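Local coordinates for uncharacterized protein (Gallus gallus, PDB 3WXB) that catalyses the NAD(P)H-dependent reduction of carbonyl compounds and belongs to the short-chain dehydrogenase/reductase family, at residues 41-46 and 72-77; 45-50 and 78-83. All blocks are in the same frame, centred on the assembly; numbering follows the deposited sequence.

Contact 1 (41-46 and 72-77); sequences GFVQHL and QKLASK
Leu74 reaches from helix 69-77 toward helix 37-47 and sets one methyl, CD1, against two successive residues there, Val43 and Gln44. The reach comes from its second torsion: with CD1 anti to CA (chi2 -179°), this branch prolongs the line of the chain, while CD2 turns aside. Leucine suits the place because a straight branch can span the gap between segments 41-46 and 72-77, whose closest CA atoms, those of Gln44 and Leu74, are still 8.1 Å apart.

Val43 answers with CG1, which lies 4.0 Å from Leu74 CD1. This methyl stands anti to the backbone N (chi1 166°). The two side chains run antiparallel past one another, and of this pair only these two methyls meet closely. A beta-branched residue serves well here, since its short, stiff side chain can give CG1 to Leu74 while the residue also packs on the sheet.

Gln44 brings the aliphatic part of its chain. Its CG packs 3.8 Å from Leu74 CD1, and the two side chains cross at about a right angle. Beyond CG the amide leads off from the methyl, so that the contact is made by CG. A glutamine can thus be apolar at its stem and polar at its end, as fits a partly exposed edge. No hydrogen bond crosses between the two segments, and 102 Å² is buried.

In helix 69-77, near its C-terminal end, the hydroxyl of Ser76 turns back on its own helix: OG donates to the carbonyl O of Lys73 at 2.6 Å, in the carbonyl plane and on a lone pair.

Both helices lie against the parallel sheet of the Rossmann fold. Beneath them, Val43 rests on Val56 and Ala58 of strand 55-60 and, together with Leu74, on Leu81 of strand 81-85, while Phe42 and Leu46 face helix 247-260.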
loop_
_atom_site.group_PDB
_atom_site.type_symbol
_atom_site.label_atom_id
_atom_site.label_comp_id
_atom_site.label_asym_id
_atom_site.label_seq_id
_atom_site.Cartn_x
_atom_site.Cartn_y
_atom_site.Cartn_z
ATOM N N GLY A 41 18.095 -17.948 3.112
ATOM C CA GLY A 41 17.576 -18.760 4.218
ATOM C C GLY A 41 16.423 -19.682 3.820
ATOM O O GLY A 41 16.438 -20.881 4.122
ATOM N N PHE A 42 15.420 -19.144 3.127
ATOM C CA PHE A 42 14.336 -19.974 2.664
ATOM C C PHE A 42 14.850 -21.172 1.869
ATOM O O PHE A 42 14.403 -22.327 2.099
ATOM C CB PHE A 42 13.317 -19.197 1.819
ATOM C CG PHE A 42 12.219 -18.556 2.656
ATOM C CD1 PHE A 42 11.333 -19.360 3.376
ATOM C CD2 PHE A 42 12.075 -17.171 2.720
ATOM C CE1 PHE A 42 10.332 -18.791 4.154
ATOM C CE2 PHE A 42 11.081 -16.567 3.485
ATOM C CZ PHE A 42 10.171 -17.418 4.219
ATOM N N VAL A 43 15.788 -20.911 0.956
ATOM C CA VAL A 43 16.327 -21.992 0.080
ATOM C C VAL A 43 17.011 -23.087 0.879
ATOM O O VAL A 43 16.688 -24.284 0.687
ATOM C CB VAL A 43 17.195 -21.441 -1.089
ATOM C CG1 VAL A 43 18.009 -22.568 -1.766
ATOM C CG2 VAL A 43 16.228 -20.792 -2.112
ATOM N N GLN A 44 17.909 -22.690 1.768
ATOM C CA GLN A 44 18.641 -23.626 2.621
ATOM C C GLN A 44 17.688 -24.458 3.520
ATOM O O GLN A 44 17.881 -25.658 3.734
ATOM C CB GLN A 44 19.614 -22.853 3.526
ATOM C CG GLN A 44 20.708 -22.014 2.758
ATOM C CD GLN A 44 21.466 -21.133 3.658
ATOM O OE1 GLN A 44 20.910 -20.541 4.614
ATOM N NE2 GLN A 44 22.773 -21.015 3.393
ATOM N N HIS A 45 16.685 -23.790 4.103
ATOM C CA HIS A 45 15.741 -24.484 4.983
ATOM C C HIS A 45 14.823 -25.395 4.217
ATOM O O HIS A 45 14.496 -26.531 4.701
ATOM C CB HIS A 45 14.980 -23.486 5.879
ATOM C CG HIS A 45 15.799 -22.995 7.031
ATOM N ND1 HIS A 45 15.503 -23.294 8.344
ATOM C CD2 HIS A 45 16.902 -22.211 7.066
ATOM C CE1 HIS A 45 16.392 -22.712 9.142
ATOM N NE2 HIS A 45 17.256 -22.057 8.385
ATOM N N LEU A 46 14.405 -24.947 3.027
ATOM C CA LEU A 46 13.566 -25.797 2.176
ATOM C C LEU A 46 14.316 -27.050 1.750
ATOM O O LEU A 46 13.719 -28.139 1.656
ATOM C CB LEU A 46 13.098 -25.086 0.923
ATOM C CG LEU A 46 11.735 -24.352 0.791
ATOM C CD1 LEU A 46 10.694 -24.570 1.911
ATOM C CD2 LEU A 46 11.878 -22.870 0.388
ATOM N N GLN A 72 25.062 -20.748 -6.110
ATOM C CA GLN A 72 25.661 -21.655 -7.079
ATOM C C GLN A 72 26.355 -22.813 -6.352
ATOM O O GLN A 72 26.348 -23.935 -6.826
ATOM C CB GLN A 72 26.663 -20.880 -7.951
ATOM C CG GLN A 72 26.003 -19.941 -8.964
ATOM C CD GLN A 72 25.153 -20.663 -10.004
ATOM O OE1 GLN A 72 25.057 -21.883 -10.008
ATOM N NE2 GLN A 72 24.511 -19.902 -10.871
ATOM N N LYS A 73 26.943 -22.518 -5.201
ATOM C CA LYS A 73 27.590 -23.530 -4.372
ATOM C C LYS A 73 26.534 -24.542 -4.011
ATOM O O LYS A 73 26.619 -25.703 -4.406
ATOM C CB LYS A 73 28.102 -22.893 -3.099
ATOM C CG LYS A 73 29.459 -23.318 -2.654
ATOM C CD LYS A 73 30.180 -22.112 -2.015
ATOM C CE LYS A 73 30.858 -21.245 -3.079
ATOM N NZ LYS A 73 31.256 -19.883 -2.592
ATOM N N LEU A 74 25.487 -24.069 -3.326
ATOM C CA LEU A 74 24.361 -24.911 -2.951
ATOM C C LEU A 74 23.858 -25.775 -4.090
ATOM O O LEU A 74 23.588 -26.980 -3.897
ATOM C CB LEU A 74 23.192 -24.067 -2.415
ATOM C CG LEU A 74 23.122 -23.679 -0.939
ATOM C CD1 LEU A 74 21.823 -22.877 -0.731
ATOM C CD2 LEU A 74 23.196 -24.922 0.029
ATOM N N ALA A 75 23.714 -25.167 -5.264
ATOM C CA ALA A 75 23.147 -25.845 -6.421
ATOM C C ALA A 75 23.999 -27.017 -6.907
ATOM O O ALA A 75 23.456 -28.038 -7.388
ATOM C CB ALA A 75 22.928 -24.877 -7.534
ATOM N N SER A 76 25.327 -26.861 -6.808
ATOM C CA SER A 76 26.263 -27.940 -7.197
ATOM C C SER A 76 26.057 -29.186 -6.316
ATOM O O SER A 76 26.249 -30.317 -6.781
ATOM C CB SER A 76 27.721 -27.441 -7.136
ATOM O OG SER A 76 28.139 -27.214 -5.789
ATOM N N LYS A 77 25.665 -28.964 -5.053
ATOM C CA LYS A 77 25.352 -30.025 -4.089
ATOM C C LYS A 77 23.886 -30.531 -4.022
ATOM O O LYS A 77 23.630 -31.581 -3.430
ATOM C CB LYS A 77 25.747 -29.582 -2.679
ATOM C CG LYS A 77 27.231 -29.418 -2.440
ATOM C CD LYS A 77 27.472 -29.508 -0.945
ATOM C CE LYS A 77 28.886 -29.968 -0.609
ATOM N NZ LYS A 77 29.824 -28.805 -0.477
#

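Contact 2 (45-50 and 78-83); sequences HLLALS and HPNLVI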
loop_
_atom_site.group_PDB
_atom_site.type_symbol
_atom_site.label_atom_id
_atom_site.label_comp_id
_atom_site.label_asym_id
_atom_site.label_seq_id
_atom_site.Cartn_x
_atom_site.Cartn_y
_atom_site.Cartn_z
ATOM N N HIS A 45 16.685 -23.790 4.103
ATOM C CA HIS A 45 15.741 -24.484 4.983
ATOM C C HIS A 45 14.823 -25.395 4.217
ATOM O O HIS A 45 14.496 -26.531 4.701
ATOM C CB HIS A 45 14.980 -23.486 5.879
ATOM C CG HIS A 45 15.799 -22.995 7.031
ATOM N ND1 HIS A 45 15.503 -23.294 8.344
ATOM C CD2 HIS A 45 16.902 -22.211 7.066
ATOM C CE1 HIS A 45 16.392 -22.712 9.142
ATOM N NE2 HIS A 45 17.256 -22.057 8.385
ATOM N N LEU A 46 14.405 -24.947 3.027
ATOM C CA LEU A 46 13.566 -25.797 2.176
ATOM C C LEU A 46 14.316 -27.050 1.750
ATOM O O LEU A 46 13.719 -28.139 1.656
ATOM C CB LEU A 46 13.098 -25.086 0.923
ATOM C CG LEU A 46 11.735 -24.352 0.791
ATOM C CD1 LEU A 46 10.694 -24.570 1.911
ATOM C CD2 LEU A 46 11.878 -22.870 0.388
ATOM N N LEU A 47 15.610 -26.885 1.460
ATOM C CA LEU A 47 16.409 -28.033 1.011
ATOM C C LEU A 47 16.612 -29.021 2.136
ATOM O O LEU A 47 16.698 -30.207 1.884
ATOM C CB LEU A 47 17.742 -27.570 0.394
ATOM C CG LEU A 47 17.590 -26.796 -0.925
ATOM C CD1 LEU A 47 18.902 -26.040 -1.272
ATOM C CD2 LEU A 47 17.171 -27.724 -2.048
ATOM N N ALA A 48 16.705 -28.510 3.360
ATOM C CA ALA A 48 16.919 -29.291 4.555
ATOM C C ALA A 48 15.615 -29.869 5.196
ATOM O O ALA A 48 15.651 -30.314 6.349
ATOM C CB ALA A 48 17.655 -28.437 5.572
ATOM N N LEU A 49 14.474 -29.829 4.490
ATOM C CA LEU A 49 13.224 -30.438 5.016
ATOM C C LEU A 49 13.346 -31.987 5.015
ATOM O O LEU A 49 13.936 -32.567 4.080
ATOM C CB LEU A 49 12.005 -30.049 4.175
ATOM C CG LEU A 49 11.510 -28.591 4.168
ATOM C CD1 LEU A 49 10.274 -28.426 3.352
ATOM C CD2 LEU A 49 11.285 -28.112 5.574
ATOM N N SER A 50 12.779 -32.635 6.045
ATOM C CA SER A 50 12.713 -34.097 6.108
ATOM C C SER A 50 12.184 -34.699 4.799
ATOM O O SER A 50 12.826 -35.583 4.238
ATOM C CB SER A 50 11.916 -34.569 7.326
ATOM O OG SER A 50 10.787 -33.729 7.587
ATOM N N HIS A 78 22.922 -29.790 -4.573
ATOM C CA HIS A 78 21.516 -30.232 -4.536
ATOM C C HIS A 78 20.868 -30.261 -5.902
ATOM O O HIS A 78 20.601 -29.200 -6.484
ATOM C CB HIS A 78 20.688 -29.384 -3.558
ATOM C CG HIS A 78 21.273 -29.328 -2.191
ATOM N ND1 HIS A 78 20.932 -30.210 -1.193
ATOM C CD2 HIS A 78 22.200 -28.494 -1.657
ATOM C CE1 HIS A 78 21.631 -29.929 -0.104
ATOM N NE2 HIS A 78 22.407 -28.891 -0.362
ATOM N N PRO A 79 20.602 -31.486 -6.423
ATOM C CA PRO A 79 20.025 -31.571 -7.747
ATOM C C PRO A 79 18.592 -31.034 -7.787
ATOM O O PRO A 79 18.108 -30.727 -8.852
ATOM C CB PRO A 79 20.071 -33.077 -8.080
ATOM C CG PRO A 79 20.299 -33.771 -6.790
ATOM C CD PRO A 79 21.085 -32.795 -5.943
ATOM N N ASN A 80 17.934 -30.928 -6.623
ATOM C CA ASN A 80 16.560 -30.371 -6.583
ATOM C C ASN A 80 16.518 -28.808 -6.643
ATOM O O ASN A 80 15.466 -28.214 -6.907
ATOM C CB ASN A 80 15.767 -30.935 -5.403
ATOM C CG ASN A 80 16.499 -30.832 -4.091
ATOM O OD1 ASN A 80 15.871 -30.953 -3.016
ATOM N ND2 ASN A 80 17.823 -30.614 -4.136
ATOM N N LEU A 81 17.669 -28.173 -6.459
ATOM C CA LEU A 81 17.810 -26.708 -6.583
ATOM C C LEU A 81 17.998 -26.212 -8.010
ATOM O O LEU A 81 19.028 -26.519 -8.641
ATOM C CB LEU A 81 18.991 -26.214 -5.731
ATOM C CG LEU A 81 19.272 -24.684 -5.695
ATOM C CD1 LEU A 81 17.969 -23.885 -5.371
ATOM C CD2 LEU A 81 20.321 -24.380 -4.652
ATOM N N VAL A 82 17.022 -25.442 -8.516
ATOM C CA VAL A 82 17.041 -24.840 -9.835
ATOM C C VAL A 82 17.192 -23.308 -9.698
ATOM O O VAL A 82 16.294 -22.657 -9.147
ATOM C CB VAL A 82 15.756 -25.127 -10.604
ATOM C CG1 VAL A 82 15.781 -24.502 -11.996
ATOM C CG2 VAL A 82 15.480 -26.658 -10.711
ATOM N N ILE A 83 18.291 -22.743 -10.236
ATOM C CA ILE A 83 18.529 -21.291 -10.211
ATOM C C ILE A 83 17.901 -20.620 -11.428
ATOM O O ILE A 83 18.185 -21.002 -12.578
ATOM C CB ILE A 83 20.023 -20.950 -10.043
ATOM C CG1 ILE A 83 20.494 -21.406 -8.674
ATOM C CG2 ILE A 83 20.250 -19.416 -10.157
ATOM C CD1 ILE A 83 22.046 -21.350 -8.432
#
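Leu47, the last helical residue of 37-47, meets His78, Asn80 and Leu81 with its two terminal methyls. A chi1 of -67° brings CG up to the bend between helix 69-77 and strand 81-85, and the second torsion (chi2 164°) turns CD1 to His78 and Leu81 and CD2 to Asn80.

His78 comes first, where helix 69-77 has ended. Leu47 CD1 sits over one face of its imidazole, 4.0 Å above the plane and displaced toward the rim; CD2 of His78 is the nearest ring atom, at 4.1 Å. A flat ring offers a methyl a broad face and keeps polar atoms at its edge, suiting partial exposure.

His78 also opens a type I turn that closes at Leu81, whose N donates to the carbonyl O of His78 at 3.1 Å. Pro79 takes the second position, where its ring-fixed phi is just what such a turn needs. This turn joins helix to strand in a beta-alpha-beta unit of the Rossmann fold, and Leu47 packs against the side chains of its first, third and fourth residues.

Asn80 follows, crossing Leu47 at a slant. Asparagine is at home in a turn, and its flat amide can still take a methyl: Asn80 CG lies 3.8 Å from Leu47 CD2. With an alanine in place of Leu47, the His78 face and the Asn80 amide would probably lose their shared apolar neighbour, and a gap would open next to Leu81 CD2.

Leu81 begins the strand, buried under Leu47 and helix 69-77, where a branched apolar residue fits. With CG opposite the backbone N (chi1 -178°), it crosses Leu47 at about a right angle and brings CD2 to 4.0 Å from Leu47 CD1. Backbone hydrogen bonds of Asn80 to Val56, and of Val82 to Val56 and Ala58, set the chain beside strand 55-60.

The two contacts are neighbours, with centres about 6 Å apart, and both draw on helix 37-47: contact 1 on its middle, contact 2 on its C-terminal end, with His45 and Leu46 common to both ranges. Their second segments follow directly, helix 69-77 leading through a turn into strand 81-85, one of the two edge strands of the sheet within this chain. Ile83 CD1 packs against Ala75 CB at 3.7 Å, linking the contacts through shared packing. Together they fasten successive beta-alpha-beta units of the Rossmann fold, with the side chain of Val43 about 10 Å from the bound NADPH and that of Leu81 about 13 Å, so the contacts lie outside its immediate surroundings.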